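Local coordinates for protein gene product PA4716 (Pseudomonas aeruginosa, PDB 1U0K) that is of unknown function but belongs to the PhzF family and probably acts as an isomerase, perhaps an epimerase, at residues 4-10 with 276-282; 92-98 with 109-113; 127-133 with 157-162. All blocks are in the same frame, centred on the assembly; numbering follows the deposited sequence.

Interaction 1 of 3, residues 4-10 with 276-282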
# COMPACT_ATOMS: atom_id res chain seq x y z
N SER A 4 20.41 -17.41 -3.83
CA SER A 4 19.92 -16.31 -3.02
C SER A 4 19.30 -15.27 -3.93
O SER A 4 19.89 -14.88 -4.94
CB SER A 4 21.06 -15.69 -2.21
OG SER A 4 20.61 -14.55 -1.49
N ARG A 5 18.07 -14.87 -3.61
CA ARG A 5 17.40 -13.77 -4.29
C ARG A 5 16.98 -12.78 -3.24
O ARG A 5 16.65 -13.15 -2.11
CB ARG A 5 16.18 -14.25 -5.05
CG ARG A 5 16.43 -15.30 -6.14
CD ARG A 5 15.47 -16.48 -6.10
NE ARG A 5 15.42 -17.09 -4.76
CZ ARG A 5 14.29 -17.37 -4.08
NH1 ARG A 5 13.10 -17.12 -4.59
NH2 ARG A 5 14.38 -17.93 -2.87
N ARG A 6 17.01 -11.51 -3.60
CA ARG A 6 16.79 -10.44 -2.66
C ARG A 6 15.94 -9.36 -3.27
O ARG A 6 15.91 -9.18 -4.49
CB ARG A 6 18.11 -9.76 -2.28
CG ARG A 6 19.13 -10.67 -1.64
CD ARG A 6 20.56 -10.12 -1.67
NE ARG A 6 21.01 -9.76 -3.01
CZ ARG A 6 22.19 -9.21 -3.30
NH1 ARG A 6 23.08 -8.95 -2.33
NH2 ARG A 6 22.50 -8.93 -4.56
N TYR A 7 15.24 -8.64 -2.41
CA TYR A 7 14.77 -7.31 -2.74
C TYR A 7 15.26 -6.32 -1.69
O TYR A 7 15.76 -6.71 -0.62
CB TYR A 7 13.25 -7.27 -2.91
CG TYR A 7 12.45 -7.44 -1.65
CD1 TYR A 7 12.22 -6.37 -0.81
CD2 TYR A 7 11.96 -8.68 -1.29
CE1 TYR A 7 11.48 -6.53 0.37
CE2 TYR A 7 11.21 -8.85 -0.12
CZ TYR A 7 10.99 -7.77 0.70
OH TYR A 7 10.28 -7.90 1.88
N TRP A 8 15.14 -5.05 -2.01
CA TRP A 8 15.65 -3.98 -1.17
C TRP A 8 14.61 -2.90 -1.02
O TRP A 8 13.97 -2.55 -2.00
CB TRP A 8 16.91 -3.37 -1.77
CG TRP A 8 17.97 -4.36 -2.13
CD1 TRP A 8 17.95 -5.26 -3.17
CD2 TRP A 8 19.23 -4.54 -1.48
NE1 TRP A 8 19.11 -5.99 -3.19
CE2 TRP A 8 19.92 -5.56 -2.17
CE3 TRP A 8 19.86 -3.93 -0.38
CZ2 TRP A 8 21.20 -5.99 -1.79
CZ3 TRP A 8 21.12 -4.36 -0.02
CH2 TRP A 8 21.77 -5.37 -0.72
N GLN A 9 14.48 -2.36 0.18
CA GLN A 9 13.61 -1.24 0.47
C GLN A 9 14.45 0.03 0.50
O GLN A 9 15.42 0.11 1.22
CB GLN A 9 12.90 -1.44 1.82
CG GLN A 9 12.01 -0.30 2.26
CD GLN A 9 10.82 -0.07 1.35
OE1 GLN A 9 10.39 -0.97 0.62
NE2 GLN A 9 10.28 1.14 1.38
N LEU A 10 14.09 0.98 -0.36
CA LEU A 10 14.80 2.25 -0.50
C LEU A 10 13.82 3.40 -0.36
O LEU A 10 12.63 3.23 -0.58
CB LEU A 10 15.43 2.36 -1.89
CG LEU A 10 16.75 1.63 -2.15
CD1 LEU A 10 16.63 0.15 -2.07
CD2 LEU A 10 17.28 2.03 -3.53
N LEU A 276 19.11 3.68 1.45
CA LEU A 276 18.85 2.25 1.49
C LEU A 276 18.44 1.86 2.91
O LEU A 276 19.16 2.14 3.86
CB LEU A 276 20.09 1.48 1.06
CG LEU A 276 20.35 1.30 -0.44
CD1 LEU A 276 20.54 2.63 -1.13
CD2 LEU A 276 21.57 0.41 -0.63
N LEU A 277 17.28 1.24 3.05
CA LEU A 277 16.70 0.96 4.37
C LEU A 277 16.79 -0.49 4.82
O LEU A 277 16.98 -0.74 6.01
CB LEU A 277 15.23 1.37 4.39
CG LEU A 277 14.94 2.84 4.72
CD1 LEU A 277 15.54 3.82 3.74
CD2 LEU A 277 13.43 3.02 4.82
N ALA A 278 16.61 -1.45 3.91
CA ALA A 278 16.55 -2.87 4.27
C ALA A 278 16.92 -3.75 3.10
O ALA A 278 16.66 -3.42 1.94
CB ALA A 278 15.17 -3.24 4.76
N ARG A 279 17.55 -4.87 3.41
CA ARG A 279 17.87 -5.92 2.46
C ARG A 279 17.09 -7.18 2.87
O ARG A 279 17.27 -7.68 3.98
CB ARG A 279 19.37 -6.23 2.50
CG ARG A 279 19.83 -7.32 1.55
CD ARG A 279 21.29 -7.76 1.76
NE ARG A 279 21.44 -8.38 3.08
CZ ARG A 279 22.14 -7.88 4.10
NH1 ARG A 279 22.77 -6.71 4.00
NH2 ARG A 279 22.19 -8.54 5.25
N ALA A 280 16.28 -7.70 1.97
CA ALA A 280 15.41 -8.84 2.25
C ALA A 280 15.82 -10.05 1.42
O ALA A 280 16.04 -9.94 0.22
CB ALA A 280 13.96 -8.48 1.95
N GLU A 281 15.94 -11.19 2.08
CA GLU A 281 16.21 -12.47 1.44
C GLU A 281 14.92 -13.23 1.23
O GLU A 281 14.15 -13.39 2.17
CB GLU A 281 17.13 -13.28 2.35
CG GLU A 281 18.57 -12.84 2.29
CD GLU A 281 19.31 -13.45 1.10
OE1 GLU A 281 20.14 -12.72 0.52
OE2 GLU A 281 19.08 -14.64 0.75
N LEU A 282 14.66 -13.68 0.00
CA LEU A 282 13.45 -14.44 -0.30
C LEU A 282 13.62 -15.85 0.22
O LEU A 282 14.68 -16.46 0.05
CB LEU A 282 13.16 -14.47 -1.81
CG LEU A 282 12.75 -13.16 -2.45
CD1 LEU A 282 12.25 -13.44 -3.85
CD2 LEU A 282 11.74 -12.41 -1.63
O HOH W 1 16.85 -16.59 -1.46
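Tyr-7 and Ala-280 exchange both backbone hydrogen bonds as a pair between antiparallel strands whose axes come within 4.7 Å at 158°. Gln-9 likewise faces Ala-278, but its carbonyl O takes the N of Leu-277 at 2.8 Å and, weakly, that of Ala-278, a classic beta bulge after which Leu-10 pairs with Leu-276. On the face bearing Tyr-7, the small methyl of Ala-280 fits under the phenol: CB stands 3.4 Å from the ring centroid in a CH-pi contact, while Leu-282 CD2 meets the ring edge. The Tyr-7 ring can lie over its neighbour because CG sits between the backbone N and carbonyl carbon (chi1 70°). On the other face, the long aliphatic chain of Arg-279 runs beside Trp-8 and lays CG over the six-membered ring, 3.6 Å from its centroid. Trp-8 CZ2 lies over one face of the Arg-6 guanidinium; Arg-6 NH2 makes a salt bridge to Asp-27, and Trp-8 NE1 hydrogen-bonds its other carboxylate oxygen. Farther along, the small, polar Ser-4 suits its exposed place; its OG, anti to the backbone N (chi1 176°), donates to the syn side of Glu-281 OE2 at 2.7 Å. Water 1 joins Arg-5 N to Leu-282 O. Residues 278-282 of strand 267-282 pair in turn with an antiparallel strand of the second subunit, so this pairing of N- and C-terminal strands belongs to a sheet continuous across the dimer interface.

Interaction 2 of 3, residues 92-98 with 109-113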
# COMPACT_ATOMS: atom_id res chain seq x y z
N GLY A 92 32.84 1.45 -5.06
CA GLY A 92 33.51 2.54 -5.75
C GLY A 92 33.14 3.87 -5.14
O GLY A 92 31.97 4.13 -4.87
N ASP A 93 34.14 4.73 -4.91
CA ASP A 93 33.91 6.04 -4.30
C ASP A 93 33.57 7.09 -5.35
O ASP A 93 33.08 8.16 -5.02
CB ASP A 93 35.16 6.49 -3.53
CG ASP A 93 35.49 5.56 -2.38
OD1 ASP A 93 36.32 4.64 -2.58
OD2 ASP A 93 34.99 5.69 -1.25
N ASN A 94 33.85 6.78 -6.60
CA ASN A 94 33.68 7.71 -7.71
C ASN A 94 32.28 7.67 -8.29
O ASN A 94 31.53 6.71 -8.07
CB ASN A 94 34.68 7.38 -8.82
CG ASN A 94 34.56 5.94 -9.33
OD1 ASN A 94 34.78 4.97 -8.58
ND2 ASN A 94 34.21 5.79 -10.61
N GLU A 95 31.94 8.71 -9.05
CA GLU A 95 30.70 8.75 -9.82
C GLU A 95 30.59 7.50 -10.68
O GLU A 95 31.56 7.06 -11.29
CB GLU A 95 30.65 9.99 -10.71
CG GLU A 95 29.33 10.19 -11.42
CD GLU A 95 29.28 11.47 -12.24
OE1 GLU A 95 29.88 11.55 -13.31
OE2 GLU A 95 28.56 12.46 -11.73
N GLN A 96 29.39 6.93 -10.73
CA GLN A 96 29.11 5.74 -11.52
C GLN A 96 28.05 6.08 -12.55
O GLN A 96 27.18 6.91 -12.28
CB GLN A 96 28.61 4.61 -10.62
CG GLN A 96 29.56 4.22 -9.51
CD GLN A 96 30.85 3.61 -10.01
OE1 GLN A 96 30.79 2.75 -10.91
NE2 GLN A 96 31.94 4.00 -9.52
N HIS A 97 28.14 5.46 -13.72
CA HIS A 97 27.19 5.63 -14.80
C HIS A 97 26.50 4.30 -15.12
O HIS A 97 27.11 3.24 -15.05
CB HIS A 97 27.89 6.17 -16.05
CG HIS A 97 28.50 7.52 -15.85
ND1 HIS A 97 29.72 7.70 -15.24
CD2 HIS A 97 28.05 8.75 -16.18
CE1 HIS A 97 30.00 8.99 -15.20
NE2 HIS A 97 29.01 9.65 -15.77
N TRP A 98 25.22 4.38 -15.45
CA TRP A 98 24.35 3.23 -15.65
C TRP A 98 23.45 3.47 -16.84
O TRP A 98 23.13 4.61 -17.15
CB TRP A 98 23.47 3.00 -14.41
CG TRP A 98 24.21 3.05 -13.14
CD1 TRP A 98 24.27 4.09 -12.26
CD2 TRP A 98 25.01 2.01 -12.60
NE1 TRP A 98 25.07 3.75 -11.20
CE2 TRP A 98 25.54 2.47 -11.38
CE3 TRP A 98 25.34 0.71 -13.01
CZ2 TRP A 98 26.39 1.70 -10.58
CZ3 TRP A 98 26.19 -0.05 -12.22
CH2 TRP A 98 26.69 0.45 -11.02
N LEU A 109 21.78 7.10 -16.50
CA LEU A 109 21.80 7.58 -15.13
C LEU A 109 23.21 7.72 -14.61
O LEU A 109 24.13 7.09 -15.13
CB LEU A 109 21.02 6.64 -14.20
CG LEU A 109 19.52 6.55 -14.49
CD1 LEU A 109 19.20 5.32 -15.28
CD2 LEU A 109 18.72 6.61 -13.19
N ARG A 110 23.37 8.56 -13.61
CA ARG A 110 24.61 8.67 -12.85
C ARG A 110 24.29 8.65 -11.36
O ARG A 110 23.22 9.07 -10.93
CB ARG A 110 25.35 9.96 -13.23
CG ARG A 110 24.68 11.23 -12.80
CD ARG A 110 25.44 12.50 -13.24
NE ARG A 110 24.91 13.70 -12.58
CZ ARG A 110 25.13 14.04 -11.31
NH1 ARG A 110 25.91 13.30 -10.53
NH2 ARG A 110 24.58 15.14 -10.82
N SER A 111 25.22 8.13 -10.58
CA SER A 111 25.08 8.14 -9.14
C SER A 111 26.38 8.49 -8.46
O SER A 111 27.46 8.13 -8.92
CB SER A 111 24.59 6.77 -8.65
OG SER A 111 25.49 5.75 -9.05
N VAL A 112 26.27 9.17 -7.33
CA VAL A 112 27.39 9.47 -6.46
C VAL A 112 27.02 9.15 -5.01
O VAL A 112 25.84 9.12 -4.65
CB VAL A 112 27.80 10.96 -6.56
CG1 VAL A 112 28.31 11.28 -7.97
CG2 VAL A 112 26.64 11.88 -6.20
N ARG A 113 28.02 8.87 -4.20
CA ARG A 113 27.80 8.74 -2.77
C ARG A 113 27.50 10.11 -2.18
O ARG A 113 28.06 11.12 -2.61
CB ARG A 113 29.03 8.12 -2.10
CG ARG A 113 29.31 6.72 -2.57
CD ARG A 113 30.38 6.01 -1.76
NE ARG A 113 30.63 4.67 -2.29
CZ ARG A 113 29.89 3.59 -2.03
NH1 ARG A 113 28.84 3.66 -1.20
NH2 ARG A 113 30.21 2.43 -2.57
O HOH W 2 30.54 9.04 -5.59
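Glu-95 reaches across to Arg-110 just before its own strand begins, and its chain can be followed outward atom by atom. CB and CG both rest on Val-112 CG1, CG at 3.8 Å, and CG also passes the carbonyl O of Ser-111. CG is anti to the backbone N (chi1 -174°) and the chain stays extended beyond, which carries the carboxylate past the valine to Arg-110. CD passes the methylene CD of Arg-110, which OE2 also approaches at 3.5 Å. OE2 then lies 3.0 Å from Arg-110 NH1 in a salt bridge whose hydrogen bond is weak, bent to 122° at the hydrogen, with the two flat groups turned 46° apart. A glutamate suits the place, since its methylenes pack on the valine while its charge meets the arginine; Arg-110 NH2 has a second carboxylate partner in Glu-121 on the next strand.

On the opposite face of the sheet, Trp-98 NE1 donates a hydrogen bond to Ser-111 OG, 3.0 Å away and near the ring plane, although the position of that hydroxyl is less certain. The indole also makes a cation-pi contact with Arg-59, which hydrogen-bonds Gln-96 OE1 as well. At the open end of the hairpin, Arg-113 extends to place NE 3.0 Å from Gly-92 O, from above the carbonyl plane. Glycine suits the backbone angles there, which would jam a side chain against the preceding carbonyl. Water 2 bridges Asp-93 O and Arg-113 N. Backbone bonds pair Gln-96 with Ser-111 and Trp-98 with Leu-109, the regular antiparallel pattern of a beta hairpin formed by strands 96-101 and 106-114.

Interaction 3 of 3, residues 127-133 with 157-162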
# COMPACT_ATOMS: atom_id res chain seq x y z
N ALA A 127 11.01 16.52 -23.56
CA ALA A 127 9.60 16.30 -23.32
C ALA A 127 8.83 16.50 -24.61
O ALA A 127 9.18 17.36 -25.42
CB ALA A 127 9.09 17.24 -22.25
N GLU A 128 7.80 15.68 -24.81
CA GLU A 128 6.90 15.80 -25.93
C GLU A 128 5.62 16.48 -25.47
O GLU A 128 4.96 16.01 -24.53
CB GLU A 128 6.58 14.42 -26.51
CG GLU A 128 6.05 14.46 -27.93
CD GLU A 128 5.60 13.09 -28.43
OE1 GLU A 128 6.33 12.10 -28.22
OE2 GLU A 128 4.51 13.02 -29.03
N PHE A 129 5.28 17.60 -26.11
CA PHE A 129 4.08 18.37 -25.80
C PHE A 129 2.95 17.93 -26.71
O PHE A 129 3.08 17.99 -27.93
CB PHE A 129 4.36 19.87 -25.95
CG PHE A 129 5.22 20.42 -24.86
CD1 PHE A 129 6.59 20.18 -24.86
CD2 PHE A 129 4.67 21.15 -23.82
CE1 PHE A 129 7.39 20.67 -23.85
CE2 PHE A 129 5.46 21.64 -22.81
CZ PHE A 129 6.83 21.40 -22.83
N GLY A 130 1.85 17.49 -26.11
CA GLY A 130 0.77 16.87 -26.84
C GLY A 130 -0.48 17.73 -26.85
O GLY A 130 -0.41 18.94 -27.08
N ALA A 131 -1.62 17.10 -26.59
CA ALA A 131 -2.91 17.74 -26.74
C ALA A 131 -3.06 18.93 -25.81
O ALA A 131 -2.45 19.01 -24.75
CB ALA A 131 -4.03 16.74 -26.49
N THR A 132 -3.88 19.88 -26.26
CA THR A 132 -4.32 21.01 -25.46
C THR A 132 -5.83 20.88 -25.33
O THR A 132 -6.53 20.98 -26.33
CB THR A 132 -3.97 22.31 -26.21
OG1 THR A 132 -2.55 22.41 -26.39
CG2 THR A 132 -4.31 23.53 -25.38
N PRO A 133 -6.35 20.64 -24.13
CA PRO A 133 -7.81 20.56 -23.96
C PRO A 133 -8.48 21.89 -24.26
O PRO A 133 -7.90 22.95 -23.97
CB PRO A 133 -7.99 20.18 -22.49
CG PRO A 133 -6.72 20.51 -21.83
CD PRO A 133 -5.65 20.41 -22.85
N PRO A 157 -3.58 24.14 -19.59
CA PRO A 157 -3.44 22.70 -19.34
C PRO A 157 -2.92 22.06 -20.61
O PRO A 157 -3.35 22.41 -21.72
CB PRO A 157 -4.87 22.26 -19.02
CG PRO A 157 -5.50 23.47 -18.45
CD PRO A 157 -4.94 24.61 -19.28
N ARG A 158 -1.95 21.16 -20.46
CA ARG A 158 -1.42 20.44 -21.60
C ARG A 158 -0.92 19.07 -21.21
O ARG A 158 -0.51 18.86 -20.09
CB ARG A 158 -0.28 21.21 -22.24
CG ARG A 158 -0.82 22.22 -23.22
CD ARG A 158 0.14 22.64 -24.20
NE ARG A 158 0.28 21.73 -25.33
CZ ARG A 158 1.20 21.92 -26.26
NH1 ARG A 158 2.03 22.95 -26.15
NH2 ARG A 158 1.31 21.11 -27.29
N VAL A 159 -0.98 18.17 -22.17
CA VAL A 159 -0.43 16.83 -22.00
C VAL A 159 1.05 16.94 -22.31
O VAL A 159 1.43 17.39 -23.38
CB VAL A 159 -1.11 15.83 -22.92
CG1 VAL A 159 -0.50 14.42 -22.74
CG2 VAL A 159 -2.61 15.81 -22.64
N VAL A 160 1.89 16.55 -21.35
CA VAL A 160 3.35 16.60 -21.51
C VAL A 160 3.91 15.26 -21.05
O VAL A 160 3.42 14.68 -20.07
CB VAL A 160 3.97 17.75 -20.71
CG1 VAL A 160 5.45 17.88 -21.02
CG2 VAL A 160 3.26 19.09 -21.01
N SER A 161 4.93 14.77 -21.75
CA SER A 161 5.40 13.39 -21.57
C SER A 161 6.90 13.25 -21.80
O SER A 161 7.45 13.81 -22.74
CB SER A 161 4.67 12.48 -22.55
OG SER A 161 4.95 11.11 -22.28
N THR A 162 7.55 12.50 -20.92
CA THR A 162 8.89 11.97 -21.19
C THR A 162 8.82 10.43 -21.25
O THR A 162 9.83 9.76 -21.06
CB THR A 162 9.89 12.41 -20.12
OG1 THR A 162 9.38 12.10 -18.81
CG2 THR A 162 10.05 13.92 -20.11
O HOH W 3 -5.69 24.09 -22.62
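Glu-128 and Ser-161 form a hydrogen-bonded antiparallel pair, and the pairing runs on beyond the strand end through Gly-130 N to Val-159 O (2.8 Å) and Val-159 N to Ala-131 O. Phe-129 and Val-160 lie side by side on one face, where the branched valine puts CG1 over the ring centre, 4.2 Å from the centroid, and CG2 against CD2. CG1 also meets Ala-127 CB, a small side chain that packs on Ala-230 of helix 222-234 as well. Arg-158 bends at chi3 (82°), turning its guanidinium toward the root of Phe-129, whose CB lies against one face of the group, 3.6 Å from NH2. The same NH2 gives Gly-130 O a nearly straight bond of 2.8 Å, in the carbonyl plane and on a lone pair, and NH1 goes to Tyr-235. An arginine can thus serve both the apolar neighbour and the carbonyl of the departing chain. Pro-133 CG packs on Pro-157 CB at 3.8 Å; neither proline has an N-H to bond, and water 3 links their carbonyls. Strand 158-161 thus lies between 117-129 and 166-170 in an antiparallel arrangement, with helix 222-234 packing on Phe-129 and Val-160 and helix 186-192 on Val-159.

In the fold
All three contacts are antiparallel strand pairings, and interactions 2 and 3 are nested in the loop that interaction 1 closes between the chain ends. Interactions 1 and 2 are the closest pair, with centres about 20 Å apart and nearest atoms about 8 Å; helix 78-90 packs on side chains of both. Interaction 3 lies across the chain's centre from interaction 1, about 37 Å between centres, yet strand 117-129 neighbours strand 267-282 and follows the hairpin of interaction 2. Glu-48, the predicted active-site residue, has its side chain about 10 Å from that of Gln-9 and about 12 Å from that of Thr-162, so interactions 1 and 3 approach it from different parts of the fold, whereas interaction 2 is remote.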